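Local coordinates for protein geranyltranstransferase (Campylobacter jejuni, PDB 3NPK) that probably condenses geranyl diphosphate with isopentenyl diphosphate to make farnesyl diphosphate, releasing pyrophosphate, as a prenyl chain-lengthening enzyme of isoprenoid biosynthesis, at residues Leu5-Ile10 against His41-Gln45; Val50-Lys55 against Gly186-Leu192. All blocks are in the same frame, centred on the assembly; numbering follows the deposited sequence.

Contact 1 (Leu5-Ile10 against His41-Gln45); sequences LKELFI and HFRAQ. With PPV (pyrophosphate), chain C.
Phe-9 is the wedge that helix 5-14 drives against the start of helix 42-54. With CG anti to the backbone N (chi1 -177°), its ring reaches across to two residues. Ala-44 CB sits over one face, 3.8 Å from the centroid of the Phe-9 ring and almost on the ring normal, a CH-pi contact. The CD2-CE2 edge of the same ring meets the face of the His-41 imidazole in a T-shaped pair, planes at 79° and centroids 4.9 Å apart; Ile-10 CG1 lies at the edge of that imidazole, 3.8 Å from His-41 CD2. Beside this tight part, the bent side chain of Gln-45 brings its amide to the other helix. Gln-45 NE2 donates to Leu-5 O at 3.1 Å with an N-H...O angle of 147°, coming from above the carbonyl plane, while Phe-9 N reaches that oxygen from the opposite face. Two bonds therefore hold Leu-5 O, and the buried amide is held by its bond against Phe-9 CB.

The outer side is looser: exposed Lys-6 comes nearest through its CA, by Gln-45 NE2, and its amine leads away to a salt bridge with Glu-7. Away from helix 5-14, in the first turn of helix 42-54, Arg-43 NH1 donates to pyrophosphate O31 at 3.1 Å, with the oxygen in the guanidinium plane. Lys-40 N, a backbone amide, and Arg-92 NH2 also bond to this ligand, consistent with the isopentenyl diphosphate site of the all-helical prenyl synthase fold.

Contact 2 (Val50-Lys55 against Gly186-Leu192); sequences VVQSNK and GCEICEL
Val-50 packs on Gly-186 where the two helices bring their CA atoms to 5.2 Å. Val-50 CG1 lies 3.5 Å from Gly-186 C, directly against main chain because the glycine carries no side chain there. Next along, Val-51 CG2 packs on Ile-189 CD1 at 3.9 Å, the two side chains crossing at about a right angle. Cys-190 is the most enclosed residue between the segments: its SG points among Val-51 CA, Asn-54 CB and Lys-55 CB, placed there by a chi1 of -63° that sets the sulfur beside its own backbone N.

The polar part runs through water. One water donates to both Asn-54 OD1 and Cys-190 O, at 2.7 Å each. A second accepts from Lys-55 NZ and donates to Ile-189 O and Glu-191 OE1. The extended lysine chain lies along Cys-190, and Lys-55 NZ stays 4.0 Å from Glu-191 OE1, beyond a direct salt bridge; the water joins the two, while Glu-191 OE2 pairs with Lys-127.

Helix termination forms the third element. Glu-191 has positive phi (56°) and closes helix 164-189 with a Schellman motif, its bonds being Leu-192 N to Cys-187 O and Glu-191 N to Glu-188 O. Around this junction, helix 59-80 packs on Val-51 and Ile-189, helix 269-282 on Val-50, helix 128-142 on Ile-189 and Glu-191, and helix 194-220 on Cys-187 and Leu-192.

Helix 42-54 serves both contacts: contact 1 uses its N-terminal start, contact 2 its C-terminal end, with centres 15 Å apart. They meet where Leu-5 CD1 packs on Gln-52 CB at 4.1 Å. Contact 1 lies deeper, its centre about 12 Å from the centre of the chain, against about 18 Å for contact 2, yet it is only partly buried and includes exposed Lys-6. Contact 2 buries more surface, 412 against 295 Å², and is largely buried, with a polar fringe. Their chemistry follows: aromatic packing and a direct amide bond near the pyrophosphate site in contact 1, valine, glycine and cysteine packing with water bridges at two helix ends in contact 2.

Contact 1 (Leu5-Ile10 against His41-Gln45)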
ATOM      1  N   LEU A   5       1.366  26.124  -9.644  1.00 17.78           N
ATOM      2  CA  LEU A   5       1.540  24.757  -9.163  1.00 17.03           C
ATOM      3  C   LEU A   5       0.224  24.010  -9.039  1.00 16.36           C
ATOM      4  O   LEU A   5       0.181  22.808  -9.238  1.00 16.10           O
ATOM      5  CB  LEU A   5       2.263  24.746  -7.808  1.00 18.21           C
ATOM      6  CG  LEU A   5       3.679  25.332  -7.825  1.00 20.26           C
ATOM      7  CD1 LEU A   5       4.376  25.259  -6.447  1.00 19.19           C
ATOM      8  CD2 LEU A   5       4.512  24.661  -8.892  1.00 22.51           C
ATOM      9  N   LYS A   6      -0.843  24.724  -8.695  1.00 16.90           N
ATOM     10  CA  LYS A   6      -2.152  24.094  -8.571  1.00 18.47           C
ATOM     11  C   LYS A   6      -2.573  23.486  -9.908  1.00 17.78           C
ATOM     12  O   LYS A   6      -2.959  22.307  -9.985  1.00 17.84           O
ATOM     13  CB  LYS A   6      -3.190  25.122  -8.123  1.00 21.50           C
ATOM     14  CG  LYS A   6      -4.612  24.625  -8.146  1.00 25.43           C
ATOM     15  CD  LYS A   6      -5.570  25.747  -7.756  1.00 28.96           C
ATOM     16  CE  LYS A   6      -6.915  25.197  -7.319  1.00 31.84           C
ATOM     17  NZ  LYS A   6      -7.571  24.431  -8.397  1.00 33.77           N
ATOM     18  N   GLU A   7      -2.496  24.297 -10.963  1.00 17.28           N
ATOM     19  CA  GLU A   7      -2.917  23.844 -12.282  1.00 18.65           C
ATOM     20  C   GLU A   7      -1.943  22.816 -12.857  1.00 16.36           C
ATOM     21  O   GLU A   7      -2.354  21.844 -13.493  1.00 16.28           O
ATOM     22  CB  GLU A   7      -3.100  25.029 -13.233  1.00 23.37           C
ATOM     23  CG  GLU A   7      -4.275  25.914 -12.841  1.00 28.95           C
ATOM     24  CD  GLU A   7      -5.550  25.111 -12.558  1.00 34.55           C
ATOM     25  OE1 GLU A   7      -5.912  24.231 -13.378  1.00 37.50           O
ATOM     26  OE2 GLU A   7      -6.191  25.361 -11.512  1.00 36.20           O
ATOM     27  N   LEU A   8      -0.652  23.020 -12.602  1.00 15.13           N
ATOM     28  CA  LEU A   8       0.359  22.075 -13.043  1.00 15.18           C
ATOM     29  C   LEU A   8       0.061  20.691 -12.485  1.00 14.24           C
ATOM     30  O   LEU A   8       0.081  19.697 -13.213  1.00 15.31           O
ATOM     31  CB  LEU A   8       1.744  22.531 -12.596  1.00 16.46           C
ATOM     32  CG  LEU A   8       2.919  21.662 -13.042  1.00 18.26           C
ATOM     33  CD1 LEU A   8       3.175  21.825 -14.528  1.00 20.12           C
ATOM     34  CD2 LEU A   8       4.170  22.022 -12.251  1.00 18.13           C
ATOM     35  N   PHE A   9      -0.207  20.616 -11.183  1.00 12.18           N
ATOM     36  CA  PHE A   9      -0.522  19.319 -10.581  1.00 11.15           C
ATOM     37  C   PHE A   9      -1.852  18.697 -11.076  1.00 11.30           C
ATOM     38  O   PHE A   9      -1.925  17.493 -11.358  1.00 11.59           O
ATOM     39  CB  PHE A   9      -0.530  19.361  -9.054  1.00 11.72           C
ATOM     40  CG  PHE A   9      -0.787  18.018  -8.469  1.00 11.06           C
ATOM     41  CD1 PHE A   9       0.175  17.017  -8.597  1.00 12.38           C
ATOM     42  CD2 PHE A   9      -2.023  17.699  -7.910  1.00 12.35           C
ATOM     43  CE1 PHE A   9      -0.058  15.732  -8.130  1.00 11.19           C
ATOM     44  CE2 PHE A   9      -2.266  16.416  -7.430  1.00 11.53           C
ATOM     45  CZ  PHE A   9      -1.279  15.430  -7.532  1.00 11.76           C
ATOM     46  N   ILE A  10      -2.900  19.506 -11.192  1.00 12.50           N
ATOM     47  CA  ILE A  10      -4.152  18.979 -11.725  1.00 14.08           C
ATOM     48  C   ILE A  10      -3.959  18.382 -13.125  1.00 14.16           C
ATOM     49  O   ILE A  10      -4.466  17.305 -13.427  1.00 13.66           O
ATOM     50  CB  ILE A  10      -5.234  20.058 -11.765  1.00 16.28           C
ATOM     51  CG1 ILE A  10      -5.649  20.407 -10.330  1.00 18.30           C
ATOM     52  CG2 ILE A  10      -6.452  19.565 -12.567  1.00 16.88           C
ATOM     53  CD1 ILE A  10      -6.489  21.651 -10.219  1.00 19.53           C
ATOM     54  N   HIS A  41      -5.736  19.213  -2.946  1.00 14.92           N
ATOM     55  CA  HIS A  41      -4.335  18.824  -3.193  1.00 13.39           C
ATOM     56  C   HIS A  41      -3.354  19.536  -2.293  1.00 13.48           C
ATOM     57  O   HIS A  41      -2.235  19.835  -2.711  1.00 13.67           O
ATOM     58  CB  HIS A  41      -3.909  19.060  -4.639  1.00 14.78           C
ATOM     59  CG  HIS A  41      -4.796  18.413  -5.644  1.00 15.13           C
ATOM     60  ND1 HIS A  41      -5.408  17.192  -5.444  1.00 17.29           N
ATOM     61  CD2 HIS A  41      -5.169  18.825  -6.875  1.00 14.37           C
ATOM     62  CE1 HIS A  41      -6.130  16.886  -6.510  1.00 14.93           C
ATOM     63  NE2 HIS A  41      -6.000  17.860  -7.392  1.00 17.51           N
ATOM     64  N   PHE A  42      -3.771  19.804  -1.064  1.00 13.66           N
ATOM     65  CA  PHE A  42      -2.932  20.501  -0.089  1.00 12.84           C
ATOM     66  C   PHE A  42      -1.593  19.775   0.095  1.00 11.90           C
ATOM     67  O   PHE A  42      -0.530  20.404   0.107  1.00 11.74           O
ATOM     68  CB  PHE A  42      -3.713  20.609   1.237  1.00 13.74           C
ATOM     69  CG  PHE A  42      -2.935  21.189   2.387  1.00 16.24           C
ATOM     70  CD1 PHE A  42      -2.550  22.528   2.392  1.00 16.81           C
ATOM     71  CD2 PHE A  42      -2.634  20.409   3.495  1.00 17.56           C
ATOM     72  CE1 PHE A  42      -1.854  23.063   3.482  1.00 17.24           C
ATOM     73  CE2 PHE A  42      -1.943  20.937   4.574  1.00 18.78           C
ATOM     74  CZ  PHE A  42      -1.552  22.256   4.569  1.00 18.36           C
ATOM     75  N   ARG A  43      -1.632  18.453   0.228  1.00 11.45           N
ATOM     76  CA  ARG A  43      -0.394  17.719   0.461  1.00 10.78           C
ATOM     77  C   ARG A  43       0.540  17.789  -0.753  1.00 10.77           C
ATOM     78  O   ARG A  43       1.742  18.080  -0.615  1.00 10.67           O
ATOM     79  CB  ARG A  43      -0.704  16.279   0.864  1.00 10.98           C
ATOM     80  CG  ARG A  43      -1.432  16.232   2.204  1.00 11.74           C
ATOM     81  CD  ARG A  43      -2.246  14.968   2.424  1.00 11.78           C
ATOM     82  NE  ARG A  43      -3.028  15.053   3.663  1.00 11.94           N
ATOM     83  CZ  ARG A  43      -4.177  15.719   3.795  1.00 12.85           C
ATOM     84  NH1 ARG A  43      -4.711  16.354   2.758  1.00 14.06           N
ATOM     85  NH2 ARG A  43      -4.809  15.744   4.972  1.00 13.83           N
ATOM     86  N   ALA A  44       0.003  17.517  -1.938  1.00 10.59           N
ATOM     87  CA  ALA A  44       0.771  17.715  -3.172  1.00 10.36           C
ATOM     88  C   ALA A  44       1.382  19.115  -3.228  1.00 10.37           C
ATOM     89  O   ALA A  44       2.560  19.277  -3.561  1.00 10.63           O
ATOM     90  CB  ALA A  44      -0.123  17.490  -4.397  1.00 12.55           C
ATOM     91  N   GLN A  45       0.584  20.130  -2.914  1.00 10.61           N
ATOM     92  CA  GLN A  45       1.058  21.512  -3.022  1.00 11.66           C
ATOM     93  C   GLN A  45       2.141  21.872  -2.007  1.00 10.66           C
ATOM     94  O   GLN A  45       3.060  22.652  -2.321  1.00 11.44           O
ATOM     95  CB  GLN A  45      -0.101  22.508  -2.976  1.00 12.64           C
ATOM     96  CG  GLN A  45      -1.053  22.368  -4.185  1.00 14.37           C
ATOM     97  CD  GLN A  45      -0.298  22.450  -5.501  1.00 17.63           C
ATOM     98  OE1 GLN A  45       0.669  23.197  -5.620  1.00 20.60           O
ATOM     99  NE2 GLN A  45      -0.723  21.672  -6.487  1.00 18.18           N
TER
HETATM  100  O11 PPV C 290      -9.442  15.938   4.115  1.00 34.36           O
HETATM  101  P1  PPV C 290      -9.087  17.157   3.062  1.00 30.95           P
HETATM  102  O21 PPV C 290      -9.640  18.605   3.611  1.00 31.94           O
HETATM  103  O31 PPV C 290      -7.639  17.264   2.876  1.00 32.36           O
HETATM  104  OPP PPV C 290      -9.933  16.802   1.702  1.00 25.85           O
HETATM  105  P2  PPV C 290      -9.498  16.985   0.133  1.00 20.72           P
HETATM  106  O12 PPV C 290     -10.870  16.513  -0.652  1.00 21.31           O
HETATM  107  O22 PPV C 290      -8.337  15.921  -0.270  1.00 20.20           O
HETATM  108  O32 PPV C 290      -9.157  18.379  -0.195  1.00 20.76           O

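Contact 2 (Val50-Lys55 against Gly186-Leu192)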
ATOM      1  N   VAL A  50       7.896  23.240  -1.637  1.00  9.34           N
ATOM      2  CA  VAL A  50       9.274  23.037  -1.172  1.00 10.29           C
ATOM      3  C   VAL A  50      10.222  22.888  -2.368  1.00 10.10           C
ATOM      4  O   VAL A  50      11.243  23.580  -2.453  1.00 11.96           O
ATOM      5  CB  VAL A  50       9.406  21.816  -0.233  1.00  9.89           C
ATOM      6  CG1 VAL A  50      10.888  21.557   0.101  1.00 11.88           C
ATOM      7  CG2 VAL A  50       8.588  22.047   1.054  1.00 10.62           C
ATOM      8  N   VAL A  51       9.884  22.002  -3.302  1.00  9.84           N
ATOM      9  CA  VAL A  51      10.747  21.778  -4.458  1.00 10.90           C
ATOM     10  C   VAL A  51      10.919  23.055  -5.295  1.00 12.18           C
ATOM     11  O   VAL A  51      12.042  23.440  -5.647  1.00 13.12           O
ATOM     12  CB  VAL A  51      10.228  20.620  -5.341  1.00 10.23           C
ATOM     13  CG1 VAL A  51      11.135  20.436  -6.562  1.00 11.86           C
ATOM     14  CG2 VAL A  51      10.165  19.328  -4.527  1.00 11.31           C
ATOM     15  N   GLN A  52       9.814  23.723  -5.604  1.00 12.22           N
ATOM     16  CA  GLN A  52       9.882  24.949  -6.394  1.00 13.92           C
ATOM     17  C   GLN A  52      10.807  25.988  -5.751  1.00 14.80           C
ATOM     18  O   GLN A  52      11.569  26.666  -6.441  1.00 16.11           O
ATOM     19  CB  GLN A  52       8.479  25.531  -6.605  1.00 15.37           C
ATOM     20  CG  GLN A  52       8.466  26.871  -7.354  1.00 18.24           C
ATOM     21  CD  GLN A  52       9.044  26.797  -8.757  1.00 21.68           C
ATOM     22  OE1 GLN A  52       9.264  25.716  -9.308  1.00 21.94           O
ATOM     23  NE2 GLN A  52       9.298  27.963  -9.344  1.00 24.62           N
ATOM     24  N   SER A  53      10.752  26.088  -4.428  1.00 12.96           N
ATOM     25  CA  SER A  53      11.499  27.112  -3.696  1.00 14.31           C
ATOM     26  C   SER A  53      12.990  26.802  -3.605  1.00 15.17           C
ATOM     27  O   SER A  53      13.809  27.700  -3.397  1.00 18.53           O
ATOM     28  CB  SER A  53      10.932  27.275  -2.282  1.00 15.88           C
ATOM     29  OG  SER A  53      11.354  26.217  -1.433  1.00 18.66           O
ATOM     30  N   ASN A  54      13.350  25.536  -3.751  1.00 14.50           N
ATOM     31  CA  ASN A  54      14.717  25.119  -3.466  1.00 16.71           C
ATOM     32  C   ASN A  54      15.478  24.594  -4.685  1.00 17.47           C
ATOM     33  O   ASN A  54      16.643  24.955  -4.922  1.00 20.41           O
ATOM     34  CB  ASN A  54      14.701  24.059  -2.361  1.00 18.46           C
ATOM     35  CG  ASN A  54      16.060  23.825  -1.775  1.00 20.78           C
ATOM     36  OD1 ASN A  54      16.768  22.916  -2.184  1.00 21.63           O
ATOM     37  ND2 ASN A  54      16.450  24.675  -0.829  1.00 23.33           N
ATOM     38  N   LYS A  55      14.824  23.713  -5.440  1.00 15.30           N
ATOM     39  CA  LYS A  55      15.405  23.159  -6.658  1.00 16.57           C
ATOM     40  C   LYS A  55      14.348  23.124  -7.745  1.00 16.50           C
ATOM     41  O   LYS A  55      13.814  22.061  -8.075  1.00 15.40           O
ATOM     42  CB  LYS A  55      15.946  21.752  -6.405  1.00 18.88           C
ATOM     43  CG  LYS A  55      17.311  21.717  -5.750  1.00 21.20           C
ATOM     44  CD  LYS A  55      17.939  20.348  -5.924  1.00 22.36           C
ATOM     45  CE  LYS A  55      19.243  20.226  -5.155  1.00 24.28           C
ATOM     46  NZ  LYS A  55      19.954  18.969  -5.527  1.00 25.11           N
ATOM     47  N   GLY A 186       9.395  16.818   0.021  1.00  9.22           N
ATOM     48  CA  GLY A 186       9.917  17.909  -0.804  1.00  9.77           C
ATOM     49  C   GLY A 186      11.401  18.141  -0.502  1.00  9.72           C
ATOM     50  O   GLY A 186      12.224  18.321  -1.413  1.00  9.81           O
ATOM     51  N   CYS A 187      11.757  18.106   0.774  1.00  9.69           N
ATOM     52  CA  CYS A 187      13.147  18.310   1.179  1.00  9.94           C
ATOM     53  C   CYS A 187      14.028  17.182   0.645  1.00  9.78           C
ATOM     54  O   CYS A 187      15.158  17.417   0.175  1.00 10.90           O
ATOM     55  CB  CYS A 187      13.257  18.380   2.707  1.00 12.07           C
ATOM     56  SG  CYS A 187      12.409  19.783   3.452  1.00 12.81           S
ATOM     57  N   GLU A 188      13.523  15.954   0.718  1.00  9.79           N
ATOM     58  CA  GLU A 188      14.301  14.805   0.270  1.00  9.77           C
ATOM     59  C   GLU A 188      14.554  14.834  -1.236  1.00  9.31           C
ATOM     60  O   GLU A 188      15.656  14.502  -1.694  1.00 10.77           O
ATOM     61  CB  GLU A 188      13.649  13.497   0.717  1.00 10.02           C
ATOM     62  CG  GLU A 188      13.775  13.326   2.255  1.00 11.79           C
ATOM     63  CD  GLU A 188      13.028  12.140   2.835  1.00 13.67           C
ATOM     64  OE1 GLU A 188      11.933  11.780   2.334  1.00 13.28           O
ATOM     65  OE2 GLU A 188      13.556  11.566   3.818  1.00 16.30           O
ATOM     66  N   ILE A 189      13.549  15.234  -2.014  1.00  9.68           N
ATOM     67  CA  ILE A 189      13.757  15.415  -3.458  1.00 10.43           C
ATOM     68  C   ILE A 189      14.939  16.359  -3.725  1.00 10.03           C
ATOM     69  O   ILE A 189      15.769  16.122  -4.630  1.00 11.28           O
ATOM     70  CB  ILE A 189      12.486  15.960  -4.128  1.00 10.53           C
ATOM     71  CG1 ILE A 189      11.411  14.879  -4.146  1.00 11.14           C
ATOM     72  CG2 ILE A 189      12.768  16.451  -5.553  1.00 11.10           C
ATOM     73  CD1 ILE A 189      10.002  15.428  -4.372  1.00 10.63           C
ATOM     74  N   CYS A 190      15.011  17.426  -2.934  1.00 11.03           N
ATOM     75  CA  CYS A 190      16.039  18.454  -3.087  1.00 12.07           C
ATOM     76  C   CYS A 190      17.361  18.112  -2.409  1.00 12.44           C
ATOM     77  O   CYS A 190      18.324  18.893  -2.492  1.00 12.84           O
ATOM     78  CB  CYS A 190      15.519  19.770  -2.520  1.00 13.02           C
ATOM     79  SG  CYS A 190      14.089  20.405  -3.398  1.00 14.89           S
ATOM     80  N   GLU A 191      17.395  16.969  -1.725  1.00 12.47           N
ATOM     81  CA  GLU A 191      18.573  16.543  -0.971  1.00 12.98           C
ATOM     82  C   GLU A 191      18.980  17.619   0.042  1.00 13.32           C
ATOM     83  O   GLU A 191      20.170  17.886   0.264  1.00 13.74           O
ATOM     84  CB  GLU A 191      19.721  16.135  -1.915  1.00 15.87           C
ATOM     85  CG  GLU A 191      19.425  14.830  -2.644  1.00 18.40           C
ATOM     86  CD  GLU A 191      20.463  14.509  -3.704  1.00 21.37           C
ATOM     87  OE1 GLU A 191      20.348  15.051  -4.814  1.00 22.12           O
ATOM     88  OE2 GLU A 191      21.388  13.710  -3.431  1.00 25.41           O
ATOM     89  N   LEU A 192      17.976  18.229   0.675  1.00 12.64           N
ATOM     90  CA  LEU A 192      18.219  19.202   1.736  1.00 12.25           C
ATOM     91  C   LEU A 192      18.808  18.508   2.959  1.00 12.77           C
ATOM     92  O   LEU A 192      18.491  17.349   3.249  1.00 14.30           O
ATOM     93  CB  LEU A 192      16.917  19.918   2.112  1.00 12.19           C
ATOM     94  CG  LEU A 192      17.027  21.072   3.111  1.00 13.17           C
ATOM     95  CD1 LEU A 192      17.806  22.259   2.532  1.00 15.41           C
ATOM     96  CD2 LEU A 192      15.639  21.504   3.549  1.00 13.73           C
TER
HETATM   97  O   HOH W   1      18.718  21.284  -1.241  1.00 25.38           O
HETATM   98  O   HOH W   2      18.347  16.609  -5.560  1.00 18.22           O